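PDB 6Z3U: CYCLIN domain-containing protein from Chaetomium thermophilum, which forms the cyclin subunit of the CDK-activating kinase (CAK) complex and probably regulates its cyclin-dependent serine/threonine kinase partner. Local coordinates for residues 114-118 with 139-143; 238-242 with 321-325; 32-36 with 81-87; 128-134 with 362-368. All blocks are in the same frame, centred on the assembly; numbering follows the deposited sequence.

Contact 1 of 4, residues 114-118 with 139-143; sequences AATFF and ALFFG
A114 rests on the backbone of A139 and L140 where helix 108-124 passes helix 132-146, two consecutive helices of the N-terminal cyclin box, the all-helical fold of the family. The axes of the two short segments approach to 8.1 Å, their N-to-C directions 125° apart, and small residues lie at the crossing. A114 CA is 4.4 Å from G143 CA, a closeness helped by the absence of a side chain on G143. The methyl of A114 points at the partner helix and meets one branch of L140, CB to CD2 3.8 Å; although L140 leaves its helix in the other direction, its CG stands beside its own backbone N (chi1 -81°), which brings CD2 back to the crossing. One turn on, F117 reaches across toward F142. Its CE2 comes within 3.8 Å of F142 CD2, and the two rings form an oblique pair with centroids 5.9 Å apart and planes inclined by 45°. F142 carries this apolar layer onward to L175 and C176 of helix 172-178 and to M134 of the kinase chain. F118 directs its ring elsewhere: it packs on Y93 and L97 of helix 83-103 and meets Y122 edge-to-face. What it gives to helix 132-146 is mainly its CB, 4.0 Å from A139 CB, and that alanine methyl lies at the edge of the F118 ring, near its plane.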
loop_
_atom_site.group_PDB
_atom_site.type_symbol
_atom_site.label_atom_id
_atom_site.label_comp_id
_atom_site.label_asym_id
_atom_site.label_seq_id
_atom_site.Cartn_x
_atom_site.Cartn_y
_atom_site.Cartn_z
ATOM N N ALA A 114 -11.000 -3.933 -5.459
ATOM C CA ALA A 114 -11.794 -5.140 -5.255
ATOM C C ALA A 114 -12.000 -5.884 -6.567
ATOM O O ALA A 114 -11.856 -7.110 -6.630
ATOM C CB ALA A 114 -13.137 -4.781 -4.621
ATOM N N ALA A 115 -12.349 -5.156 -7.629
ATOM C CA ALA A 115 -12.539 -5.794 -8.927
ATOM C C ALA A 115 -11.253 -6.453 -9.410
ATOM O O ALA A 115 -11.279 -7.578 -9.923
ATOM C CB ALA A 115 -13.028 -4.766 -9.947
ATOM N N THR A 116 -10.116 -5.770 -9.248
ATOM C CA THR A 116 -8.845 -6.330 -9.697
ATOM C C THR A 116 -8.485 -7.586 -8.912
ATOM O O THR A 116 -8.025 -8.577 -9.492
ATOM C CB THR A 116 -7.737 -5.284 -9.575
ATOM O OG1 THR A 116 -8.065 -4.142 -10.377
ATOM C CG2 THR A 116 -6.405 -5.858 -10.039
ATOM N N PHE A 117 -8.680 -7.565 -7.590
ATOM C CA PHE A 117 -8.487 -8.778 -6.802
ATOM C C PHE A 117 -9.366 -9.912 -7.321
ATOM O O PHE A 117 -8.938 -11.071 -7.369
ATOM C CB PHE A 117 -8.795 -8.516 -5.326
ATOM C CG PHE A 117 -7.762 -7.685 -4.613
ATOM C CD1 PHE A 117 -6.550 -7.372 -5.210
ATOM C CD2 PHE A 117 -8.005 -7.225 -3.329
ATOM C CE1 PHE A 117 -5.608 -6.611 -4.545
ATOM C CE2 PHE A 117 -7.066 -6.465 -2.656
ATOM C CZ PHE A 117 -5.866 -6.157 -3.266
ATOM N N PHE A 118 -10.604 -9.597 -7.704
ATOM C CA PHE A 118 -11.500 -10.623 -8.225
ATOM C C PHE A 118 -10.955 -11.209 -9.523
ATOM O O PHE A 118 -10.901 -12.432 -9.689
ATOM C CB PHE A 118 -12.898 -10.035 -8.424
ATOM C CG PHE A 118 -13.933 -11.048 -8.827
ATOM C CD1 PHE A 118 -14.588 -11.806 -7.871
ATOM C CD2 PHE A 118 -14.271 -11.222 -10.159
ATOM C CE1 PHE A 118 -15.540 -12.734 -8.237
ATOM C CE2 PHE A 118 -15.227 -12.145 -10.531
ATOM C CZ PHE A 118 -15.862 -12.902 -9.569
ATOM N N ALA A 139 -13.850 -10.042 -2.306
ATOM C CA ALA A 139 -12.993 -9.078 -2.989
ATOM C C ALA A 139 -13.332 -7.646 -2.597
ATOM O O ALA A 139 -12.444 -6.787 -2.561
ATOM C CB ALA A 139 -13.111 -9.253 -4.503
ATOM N N LEU A 140 -14.607 -7.368 -2.312
ATOM C CA LEU A 140 -14.985 -6.039 -1.842
ATOM C C LEU A 140 -14.517 -5.807 -0.410
ATOM O O LEU A 140 -14.019 -4.725 -0.081
ATOM C CB LEU A 140 -16.499 -5.859 -1.944
ATOM C CG LEU A 140 -17.040 -5.485 -3.325
ATOM C CD1 LEU A 140 -18.537 -5.729 -3.397
ATOM C CD2 LEU A 140 -16.732 -4.038 -3.646
ATOM N N PHE A 141 -14.664 -6.812 0.454
ATOM C CA PHE A 141 -14.245 -6.659 1.843
ATOM C C PHE A 141 -12.731 -6.519 1.947
ATOM O O PHE A 141 -12.226 -5.652 2.669
ATOM C CB PHE A 141 -14.730 -7.847 2.670
ATOM C CG PHE A 141 -14.396 -7.746 4.130
ATOM C CD1 PHE A 141 -15.022 -6.810 4.933
ATOM C CD2 PHE A 141 -13.460 -8.592 4.698
ATOM C CE1 PHE A 141 -14.719 -6.716 6.276
ATOM C CE2 PHE A 141 -13.155 -8.506 6.039
ATOM C CZ PHE A 141 -13.785 -7.567 6.830
ATOM N N PHE A 142 -11.989 -7.370 1.236
ATOM C CA PHE A 142 -10.534 -7.280 1.267
ATOM C C PHE A 142 -10.036 -6.054 0.511
ATOM O O PHE A 142 -8.976 -5.509 0.842
ATOM C CB PHE A 142 -9.926 -8.557 0.691
ATOM C CG PHE A 142 -8.524 -8.824 1.153
ATOM C CD1 PHE A 142 -8.254 -9.050 2.492
ATOM C CD2 PHE A 142 -7.477 -8.868 0.247
ATOM C CE1 PHE A 142 -6.967 -9.302 2.922
ATOM C CE2 PHE A 142 -6.186 -9.121 0.671
ATOM C CZ PHE A 142 -5.930 -9.339 2.009
ATOM N N GLY A 143 -10.781 -5.605 -0.501
ATOM C CA GLY A 143 -10.409 -4.383 -1.195
ATOM C C GLY A 143 -10.441 -3.168 -0.289
ATOM O O GLY A 143 -9.598 -2.276 -0.399
#

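Contact 2 of 4, residues 238-242 with 321-325; sequences QIMLA and TIEAC
Two helices of the second, C-terminal cyclin box meet here, helix 236-247 through Q238, I239, L241 and A242, and helix 313-330 through T321, I322 and C325. Their axes pass at 8.7 Å with directions 68° apart. I322 is the main wedge. Its CG1 stands beside its own backbone N and the chain bends again at chi2 (-61°), so that CD1 enters between Q238 and L241, 3.7 Å from Q238 CB and 4.1 Å from L241 CB. The other branch lies against A242, with I322 CG2 3.8 Å from A242 CA. One turn later the C325 sulfur, trans to its backbone N (chi1 -179°), points into helix 236-247; SG touches A242 CB at 3.5 Å and I239 CG1 at 4.0 Å. At the other end of the seam T321 CG2 sits against the Q238 amide, 3.8 Å from Q238 OE1. The polar bonds of that amide lie outside the pair: OE1 accepts from T235 N, and NE2 donates to V60 O of the RING-type domain-containing chain, whose L58 and F61 also pack on L241 and T321. A leucine in place of Q238 would probably leave T235 N and the V60 carbonyl of the RING-type chain without their side-chain mates. The T321 hydroxyl is likewise engaged elsewhere, by K317 O. The two helices are thus joined by fit of apolar surfaces, while the directional bonds of Q238 tie the same corner to a neighbouring subunit.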
loop_
_atom_site.group_PDB
_atom_site.type_symbol
_atom_site.label_atom_id
_atom_site.label_comp_id
_atom_site.label_asym_id
_atom_site.label_seq_id
_atom_site.Cartn_x
_atom_site.Cartn_y
_atom_site.Cartn_z
ATOM N N GLN A 238 -0.851 4.458 -19.447
ATOM C CA GLN A 238 -1.330 4.048 -20.761
ATOM C C GLN A 238 -2.850 3.933 -20.777
ATOM O O GLN A 238 -3.514 4.433 -21.693
ATOM C CB GLN A 238 -0.677 2.722 -21.153
ATOM C CG GLN A 238 0.828 2.820 -21.351
ATOM C CD GLN A 238 1.493 1.464 -21.484
ATOM O OE1 GLN A 238 0.840 0.428 -21.379
ATOM N NE2 GLN A 238 2.800 1.466 -21.716
ATOM N N ILE A 239 -3.421 3.271 -19.768
ATOM C CA ILE A 239 -4.875 3.161 -19.682
ATOM C C ILE A 239 -5.504 4.539 -19.520
ATOM O O ILE A 239 -6.524 4.850 -20.147
ATOM C CB ILE A 239 -5.272 2.222 -18.526
ATOM C CG1 ILE A 239 -4.753 0.807 -18.787
ATOM C CG2 ILE A 239 -6.782 2.215 -18.339
ATOM C CD1 ILE A 239 -4.914 -0.129 -17.611
ATOM N N MET A 240 -4.910 5.382 -18.673
ATOM C CA MET A 240 -5.459 6.714 -18.437
ATOM C C MET A 240 -5.517 7.520 -19.729
ATOM O O MET A 240 -6.541 8.137 -20.043
ATOM C CB MET A 240 -4.624 7.439 -17.380
ATOM C CG MET A 240 -5.033 8.880 -17.145
ATOM S SD MET A 240 -4.176 10.024 -18.238
ATOM C CE MET A 240 -5.532 11.057 -18.776
ATOM N N LEU A 241 -4.419 7.536 -20.489
ATOM C CA LEU A 241 -4.414 8.249 -21.761
ATOM C C LEU A 241 -5.427 7.659 -22.735
ATOM O O LEU A 241 -6.024 8.393 -23.532
ATOM C CB LEU A 241 -3.011 8.226 -22.371
ATOM C CG LEU A 241 -1.940 9.049 -21.649
ATOM C CD1 LEU A 241 -0.552 8.661 -22.131
ATOM C CD2 LEU A 241 -2.175 10.539 -21.851
ATOM N N ALA A 242 -5.646 6.343 -22.677
ATOM C CA ALA A 242 -6.600 5.715 -23.586
ATOM C C ALA A 242 -8.026 6.157 -23.283
ATOM O O ALA A 242 -8.790 6.477 -24.201
ATOM C CB ALA A 242 -6.478 4.195 -23.501
ATOM N N THR A 321 0.797 1.871 -28.686
ATOM C CA THR A 321 0.345 1.140 -27.506
ATOM C C THR A 321 -0.974 1.699 -26.983
ATOM O O THR A 321 -1.878 0.935 -26.626
ATOM C CB THR A 321 1.413 1.187 -26.413
ATOM O OG1 THR A 321 2.643 0.650 -26.917
ATOM C CG2 THR A 321 0.973 0.380 -25.200
ATOM N N ILE A 322 -1.098 3.027 -26.918
ATOM C CA ILE A 322 -2.347 3.631 -26.465
ATOM C C ILE A 322 -3.486 3.261 -27.408
ATOM O O ILE A 322 -4.613 2.998 -26.972
ATOM C CB ILE A 322 -2.199 5.159 -26.341
ATOM C CG1 ILE A 322 -1.015 5.528 -25.442
ATOM C CG2 ILE A 322 -3.485 5.773 -25.801
ATOM C CD1 ILE A 322 -1.136 5.033 -24.026
ATOM N N GLU A 323 -3.210 3.232 -28.715
ATOM C CA GLU A 323 -4.248 2.879 -29.678
ATOM C C GLU A 323 -4.701 1.438 -29.480
ATOM O O GLU A 323 -5.890 1.127 -29.619
ATOM C CB GLU A 323 -3.734 3.093 -31.102
ATOM C CG GLU A 323 -4.825 3.270 -32.153
ATOM C CD GLU A 323 -5.708 4.476 -31.886
ATOM O OE1 GLU A 323 -6.941 4.363 -32.054
ATOM O OE2 GLU A 323 -5.168 5.534 -31.503
ATOM N N ALA A 324 -3.765 0.544 -29.153
ATOM C CA ALA A 324 -4.141 -0.830 -28.837
ATOM C C ALA A 324 -5.015 -0.877 -27.590
ATOM O O ALA A 324 -6.006 -1.614 -27.544
ATOM C CB ALA A 324 -2.889 -1.686 -28.653
ATOM N N CYS A 325 -4.662 -0.092 -26.569
ATOM C CA CYS A 325 -5.499 -0.010 -25.375
ATOM C C CYS A 325 -6.820 0.685 -25.678
ATOM O O CYS A 325 -7.866 0.309 -25.136
ATOM C CB CYS A 325 -4.750 0.727 -24.266
ATOM S SG CYS A 325 -5.671 0.875 -22.720
#

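Contact 3 of 4, residues 32-36 with 81-87; sequences REKTN and LTPAEEL
N36 uses its side-chain amide to bind both the chain entering helix 83-103 and the first turn of that helix, so the N-terminal helix 25-48 is fastened across the start of helix 83-103, which leads into the first cyclin box. ND2 donates to L81 O at 3.0 Å, approaching from above the carbonyl plane, and to E86 OE1 in a nearly straight bond (170°) on the syn side of the carboxylate; the modelled length of the second bond is doubtful at this resolution. Both acceptors lie close to the amide plane. The amide reaches them because CG is trans to the backbone N (chi1 163°). On the other side of the amide N36 OD1 lies 3.8 Å from P83 CG, and E33 OE2 touches the same proline carbon at 3.8 Å, so that the P83 ring fills the corner between the helices. Farther out, L87 CD1 is seated over the centre of one face of the R32 guanidinium, 3.4 Å from R32 NH2, while R32 NH1 forms a salt bridge with D229. Two acceptors on ND2 would probably fix the flip of the amide, with OD1 turned to P83, and the buried E86 carboxylate, which also has a weak bond from S126, is probably eased by these neutral donors.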
loop_
_atom_site.group_PDB
_atom_site.type_symbol
_atom_site.label_atom_id
_atom_site.label_comp_id
_atom_site.label_asym_id
_atom_site.label_seq_id
_atom_site.Cartn_x
_atom_site.Cartn_y
_atom_site.Cartn_z
ATOM N N ARG A 32 -5.088 -19.014 -18.185
ATOM C CA ARG A 32 -6.501 -19.277 -17.939
ATOM C C ARG A 32 -6.915 -20.646 -18.457
ATOM O O ARG A 32 -7.706 -21.348 -17.816
ATOM C CB ARG A 32 -7.337 -18.183 -18.598
ATOM C CG ARG A 32 -7.365 -16.870 -17.845
ATOM C CD ARG A 32 -7.960 -15.784 -18.718
ATOM N NE ARG A 32 -8.410 -14.613 -17.973
ATOM C CZ ARG A 32 -8.629 -13.424 -18.526
ATOM N NH1 ARG A 32 -8.420 -13.247 -19.824
ATOM N NH2 ARG A 32 -9.053 -12.411 -17.783
ATOM N N GLU A 33 -6.387 -21.046 -19.618
ATOM C CA GLU A 33 -6.720 -22.351 -20.183
ATOM C C GLU A 33 -6.120 -23.473 -19.348
ATOM O O GLU A 33 -6.784 -24.482 -19.088
ATOM C CB GLU A 33 -6.228 -22.427 -21.632
ATOM C CG GLU A 33 -7.140 -23.199 -22.586
ATOM C CD GLU A 33 -7.023 -24.707 -22.455
ATOM O OE1 GLU A 33 -5.901 -25.201 -22.212
ATOM O OE2 GLU A 33 -8.055 -25.400 -22.594
ATOM N N LYS A 34 -4.865 -23.309 -18.918
ATOM C CA LYS A 34 -4.220 -24.313 -18.079
ATOM C C LYS A 34 -4.855 -24.391 -16.698
ATOM O O LYS A 34 -4.898 -25.473 -16.102
ATOM C CB LYS A 34 -2.726 -24.006 -17.960
ATOM C CG LYS A 34 -1.939 -24.274 -19.232
ATOM C CD LYS A 34 -0.517 -23.741 -19.144
ATOM C CE LYS A 34 0.265 -24.035 -20.420
ATOM N NZ LYS A 34 1.701 -23.650 -20.302
ATOM N N THR A 35 -5.340 -23.263 -16.167
ATOM C CA THR A 35 -6.022 -23.278 -14.876
ATOM C C THR A 35 -7.343 -24.033 -14.972
ATOM O O THR A 35 -7.702 -24.787 -14.060
ATOM C CB THR A 35 -6.260 -21.844 -14.396
ATOM O OG1 THR A 35 -5.007 -21.157 -14.300
ATOM C CG2 THR A 35 -6.903 -21.841 -13.024
ATOM N N ASN A 36 -8.082 -23.819 -16.065
ATOM C CA ASN A 36 -9.321 -24.546 -16.324
ATOM C C ASN A 36 -9.058 -26.023 -16.568
ATOM O O ASN A 36 -9.758 -26.881 -16.021
ATOM C CB ASN A 36 -10.025 -23.926 -17.538
ATOM C CG ASN A 36 -11.087 -24.834 -18.142
ATOM O OD1 ASN A 36 -10.765 -25.725 -18.925
ATOM N ND2 ASN A 36 -12.355 -24.569 -17.834
ATOM N N LEU A 81 -17.121 -26.467 -17.643
ATOM C CA LEU A 81 -17.188 -25.173 -18.311
ATOM C C LEU A 81 -16.025 -24.994 -19.281
ATOM O O LEU A 81 -14.909 -25.457 -19.032
ATOM C CB LEU A 81 -17.183 -24.042 -17.281
ATOM C CG LEU A 81 -18.426 -23.859 -16.409
ATOM C CD1 LEU A 81 -18.337 -22.551 -15.642
ATOM C CD2 LEU A 81 -19.692 -23.884 -17.255
ATOM N N THR A 82 -16.300 -24.312 -20.401
ATOM C CA THR A 82 -15.261 -23.953 -21.353
ATOM C C THR A 82 -14.483 -22.742 -20.836
ATOM O O THR A 82 -15.048 -21.883 -20.154
ATOM C CB THR A 82 -15.880 -23.617 -22.709
ATOM O OG1 THR A 82 -17.153 -24.261 -22.831
ATOM C CG2 THR A 82 -14.991 -24.069 -23.852
ATOM N N PRO A 83 -13.181 -22.651 -21.139
ATOM C CA PRO A 83 -12.423 -21.459 -20.717
ATOM C C PRO A 83 -13.114 -20.148 -21.059
ATOM O O PRO A 83 -13.066 -19.203 -20.264
ATOM C CB PRO A 83 -11.092 -21.619 -21.466
ATOM C CG PRO A 83 -10.924 -23.094 -21.616
ATOM C CD PRO A 83 -12.315 -23.659 -21.781
ATOM N N ALA A 84 -13.760 -20.064 -22.225
ATOM C CA ALA A 84 -14.495 -18.856 -22.584
ATOM C C ALA A 84 -15.724 -18.677 -21.702
ATOM O O ALA A 84 -16.015 -17.562 -21.254
ATOM C CB ALA A 84 -14.896 -18.904 -24.059
ATOM N N GLU A 85 -16.456 -19.764 -21.438
ATOM C CA GLU A 85 -17.588 -19.684 -20.521
ATOM C C GLU A 85 -17.131 -19.374 -19.105
ATOM O O GLU A 85 -17.850 -18.710 -18.351
ATOM C CB GLU A 85 -18.376 -20.992 -20.536
ATOM C CG GLU A 85 -19.036 -21.312 -21.866
ATOM C CD GLU A 85 -19.784 -22.633 -21.849
ATOM O OE1 GLU A 85 -20.732 -22.788 -22.650
ATOM O OE2 GLU A 85 -19.425 -23.514 -21.037
ATOM N N GLU A 86 -15.942 -19.844 -18.729
ATOM C CA GLU A 86 -15.379 -19.496 -17.431
ATOM C C GLU A 86 -15.089 -18.004 -17.367
ATOM O O GLU A 86 -15.446 -17.330 -16.394
ATOM C CB GLU A 86 -14.112 -20.318 -17.186
ATOM C CG GLU A 86 -13.933 -20.808 -15.757
ATOM C CD GLU A 86 -12.745 -21.740 -15.608
ATOM O OE1 GLU A 86 -12.853 -22.910 -16.029
ATOM O OE2 GLU A 86 -11.709 -21.310 -15.061
ATOM N N LEU A 87 -14.443 -17.470 -18.409
ATOM C CA LEU A 87 -14.140 -16.043 -18.462
ATOM C C LEU A 87 -15.405 -15.201 -18.562
ATOM O O LEU A 87 -15.416 -14.046 -18.121
ATOM C CB LEU A 87 -13.224 -15.756 -19.652
ATOM C CG LEU A 87 -12.718 -14.327 -19.844
ATOM C CD1 LEU A 87 -12.062 -13.809 -18.580
ATOM C CD2 LEU A 87 -11.746 -14.280 -21.014
#

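Contact 4 of 4, residues 128-134 with 362-368; sequences MTYPPQE and DPDRWNL
M128 O accepts a hydrogen bond from D362 N at 3.0 Å, the donor standing nearly in line with the carbonyl (174°), and thereby ties the chain leading into helix 132-146 of the first cyclin box to the connection between helices 343-358 and 368-380. D362 also shapes its own segment: its OD1 accepts from D364 N at 3.0 Å, forming an Asx turn. W366 carries the largest share of the packing. With its CG trans to the backbone N (chi1 -157°), the indole is laid against the proline pair, and P131 CB sits over one face in a CH-pi contact, 3.9 Å from the centroid of the five-membered ring. P132 CD touches the far end of the six-membered ring, at W366 CH2, at 3.8 Å. An alanine in place of W366 would probably open a gap beside P131 and P132 and deprive R361 of its cation-pi partner. R365 runs alongside T129, T129 CG2 lying 3.5 Å from R365 CD, and then crosses Y130, where NE donates to the phenol OH at 3.0 Å in a bent bond, the oxygen tilted out of the guanidinium plane. The guanidinium is almost perpendicular to the tyrosine ring (84°). Its charge is met beyond this pair, since R365 NH1 forms a salt bridge with E82 of the kinase chain, which makes this corner part of the cyclin-kinase interface. L368 finishes the contact: its CD2 comes up to the P131 ring at CD, 3.9 Å away, and its CD1 lies 3.7 Å from E134 CB, whose carboxylate binds R162.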
loop_
_atom_site.group_PDB
_atom_site.type_symbol
_atom_site.label_atom_id
_atom_site.label_comp_id
_atom_site.label_asym_id
_atom_site.label_seq_id
_atom_site.Cartn_x
_atom_site.Cartn_y
_atom_site.Cartn_z
ATOM N N MET A 128 -14.762 -23.176 -11.398
ATOM C CA MET A 128 -15.293 -24.464 -10.973
ATOM C C MET A 128 -14.729 -24.930 -9.637
ATOM O O MET A 128 -15.180 -25.960 -9.123
ATOM C CB MET A 128 -15.001 -25.523 -12.040
ATOM C CG MET A 128 -15.648 -25.240 -13.376
ATOM S SD MET A 128 -15.298 -26.512 -14.600
ATOM C CE MET A 128 -13.751 -25.935 -15.288
ATOM N N THR A 129 -13.759 -24.209 -9.069
ATOM C CA THR A 129 -13.140 -24.577 -7.801
ATOM C C THR A 129 -13.720 -23.810 -6.617
ATOM O O THR A 129 -14.044 -24.413 -5.590
ATOM C CB THR A 129 -11.625 -24.351 -7.871
ATOM O OG1 THR A 129 -11.124 -24.850 -9.116
ATOM C CG2 THR A 129 -10.925 -25.070 -6.730
ATOM N N TYR A 130 -13.852 -22.488 -6.735
ATOM C CA TYR A 130 -14.367 -21.652 -5.659
ATOM C C TYR A 130 -15.534 -20.811 -6.158
ATOM O O TYR A 130 -15.530 -20.362 -7.312
ATOM C CB TYR A 130 -13.264 -20.744 -5.098
ATOM C CG TYR A 130 -12.065 -21.500 -4.566
ATOM C CD1 TYR A 130 -12.160 -22.269 -3.413
ATOM C CD2 TYR A 130 -10.838 -21.444 -5.216
ATOM C CE1 TYR A 130 -11.065 -22.961 -2.920
ATOM C CE2 TYR A 130 -9.737 -22.135 -4.732
ATOM C CZ TYR A 130 -9.856 -22.892 -3.584
ATOM O OH TYR A 130 -8.763 -23.580 -3.100
ATOM N N PRO A 131 -16.534 -20.563 -5.314
ATOM C CA PRO A 131 -17.789 -19.956 -5.792
ATOM C C PRO A 131 -17.629 -18.477 -6.088
ATOM O O PRO A 131 -17.346 -17.682 -5.181
ATOM C CB PRO A 131 -18.759 -20.182 -4.620
ATOM C CG PRO A 131 -17.891 -20.292 -3.418
ATOM C CD PRO A 131 -16.557 -20.830 -3.863
ATOM N N PRO A 132 -17.841 -18.057 -7.341
ATOM C CA PRO A 132 -17.727 -16.621 -7.649
ATOM C C PRO A 132 -18.775 -15.768 -6.959
ATOM O O PRO A 132 -18.529 -14.579 -6.723
ATOM C CB PRO A 132 -17.879 -16.572 -9.177
ATOM C CG PRO A 132 -18.613 -17.815 -9.529
ATOM C CD PRO A 132 -18.173 -18.852 -8.538
ATOM N N GLN A 133 -19.942 -16.329 -6.638
ATOM C CA GLN A 133 -20.958 -15.555 -5.937
ATOM C C GLN A 133 -20.454 -15.092 -4.578
ATOM O O GLN A 133 -20.820 -14.007 -4.113
ATOM C CB GLN A 133 -22.230 -16.390 -5.775
ATOM C CG GLN A 133 -23.447 -15.597 -5.334
ATOM C CD GLN A 133 -24.125 -14.893 -6.493
ATOM O OE1 GLN A 133 -24.453 -15.515 -7.505
ATOM N NE2 GLN A 133 -24.332 -13.587 -6.355
ATOM N N GLU A 134 -19.612 -15.898 -3.930
ATOM C CA GLU A 134 -19.056 -15.567 -2.625
ATOM C C GLU A 134 -17.778 -14.741 -2.742
ATOM O O GLU A 134 -17.624 -13.732 -2.046
ATOM C CB GLU A 134 -18.784 -16.849 -1.831
ATOM C CG GLU A 134 -20.023 -17.696 -1.563
ATOM C CD GLU A 134 -21.045 -16.979 -0.698
ATOM O OE1 GLU A 134 -21.955 -16.333 -1.262
ATOM O OE2 GLU A 134 -20.925 -17.044 0.545
ATOM N N ASP A 362 -16.501 -28.275 -7.807
ATOM C CA ASP A 362 -15.758 -29.029 -6.801
ATOM C C ASP A 362 -16.646 -29.263 -5.585
ATOM O O ASP A 362 -17.173 -28.295 -5.022
ATOM C CB ASP A 362 -14.499 -28.264 -6.405
ATOM C CG ASP A 362 -13.524 -29.110 -5.609
ATOM O OD1 ASP A 362 -13.970 -29.857 -4.714
ATOM O OD2 ASP A 362 -12.307 -29.021 -5.878
ATOM N N PRO A 363 -16.844 -30.510 -5.146
ATOM C CA PRO A 363 -17.773 -30.741 -4.028
ATOM C C PRO A 363 -17.227 -30.333 -2.669
ATOM O O PRO A 363 -18.019 -29.997 -1.779
ATOM C CB PRO A 363 -18.033 -32.252 -4.095
ATOM C CG PRO A 363 -16.816 -32.811 -4.738
ATOM C CD PRO A 363 -16.333 -31.773 -5.711
ATOM N N ASP A 364 -15.908 -30.361 -2.469
ATOM C CA ASP A 364 -15.335 -30.093 -1.153
ATOM C C ASP A 364 -15.021 -28.619 -0.932
ATOM O O ASP A 364 -15.153 -28.121 0.192
ATOM C CB ASP A 364 -14.063 -30.916 -0.961
ATOM C CG ASP A 364 -14.265 -32.373 -1.290
ATOM O OD1 ASP A 364 -15.172 -32.994 -0.700
ATOM O OD2 ASP A 364 -13.520 -32.898 -2.142
ATOM N N ARG A 365 -14.592 -27.909 -1.973
ATOM C CA ARG A 365 -14.155 -26.531 -1.826
ATOM C C ARG A 365 -15.261 -25.505 -2.042
ATOM O O ARG A 365 -15.064 -24.333 -1.702
ATOM C CB ARG A 365 -13.012 -26.219 -2.800
ATOM C CG ARG A 365 -11.703 -26.941 -2.529
ATOM C CD ARG A 365 -10.652 -26.500 -3.546
ATOM N NE ARG A 365 -9.295 -26.501 -3.002
ATOM C CZ ARG A 365 -8.438 -27.515 -3.070
ATOM N NH1 ARG A 365 -7.230 -27.382 -2.537
ATOM N NH2 ARG A 365 -8.777 -28.653 -3.661
ATOM N N TRP A 366 -16.412 -25.897 -2.587
ATOM C CA TRP A 366 -17.438 -24.905 -2.889
ATOM C C TRP A 366 -17.959 -24.253 -1.613
ATOM O O TRP A 366 -18.231 -23.047 -1.589
ATOM C CB TRP A 366 -18.581 -25.550 -3.669
ATOM C CG TRP A 366 -19.374 -24.574 -4.486
ATOM C CD1 TRP A 366 -20.596 -24.048 -4.184
ATOM C CD2 TRP A 366 -18.998 -24.015 -5.752
ATOM N NE1 TRP A 366 -21.005 -23.198 -5.185
ATOM C CE2 TRP A 366 -20.043 -23.162 -6.159
ATOM C CE3 TRP A 366 -17.882 -24.158 -6.582
ATOM C CZ2 TRP A 366 -20.000 -22.448 -7.356
ATOM C CZ3 TRP A 366 -17.842 -23.452 -7.772
ATOM C CH2 TRP A 366 -18.895 -22.607 -8.146
ATOM N N ASN A 367 -18.103 -25.031 -0.541
ATOM C CA ASN A 367 -18.568 -24.508 0.743
ATOM C C ASN A 367 -17.357 -23.969 1.493
ATOM O O ASN A 367 -16.587 -24.729 2.088
ATOM C CB ASN A 367 -19.286 -25.587 1.543
ATOM C CG ASN A 367 -20.003 -25.030 2.756
ATOM O OD1 ASN A 367 -19.584 -24.028 3.333
ATOM N ND2 ASN A 367 -21.092 -25.675 3.146
ATOM N N LEU A 368 -17.192 -22.646 1.469
ATOM C CA LEU A 368 -16.022 -22.031 2.087
ATOM C C LEU A 368 -16.018 -22.237 3.596
ATOM O O LEU A 368 -14.966 -22.498 4.191
ATOM C CB LEU A 368 -15.986 -20.542 1.752
ATOM C CG LEU A 368 -16.043 -20.224 0.259
ATOM C CD1 LEU A 368 -16.282 -18.738 0.051
ATOM C CD2 LEU A 368 -14.771 -20.673 -0.442
#

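Overall arrangement
Contacts 1, 3 and 4 gather round the first cyclin box, whereas contact 2 belongs to the second, its centre 24 Å from that of contact 1 and 36 Å from that of contact 4. Contacts 1 and 4 share helix 132-146; their centres are 17 Å apart and they touch where F118 CE1 comes to 3.8 Å from P132 O. Contacts 3 and 4, with centres 16 Å apart, are joined by M128, whose side chain packs on N36, L81 and E86. The partner subunits divide among them: the kinase chain reaches contacts 1 and 4, the RING-type chain reaches contact 2, and contact 3 is touched by neither.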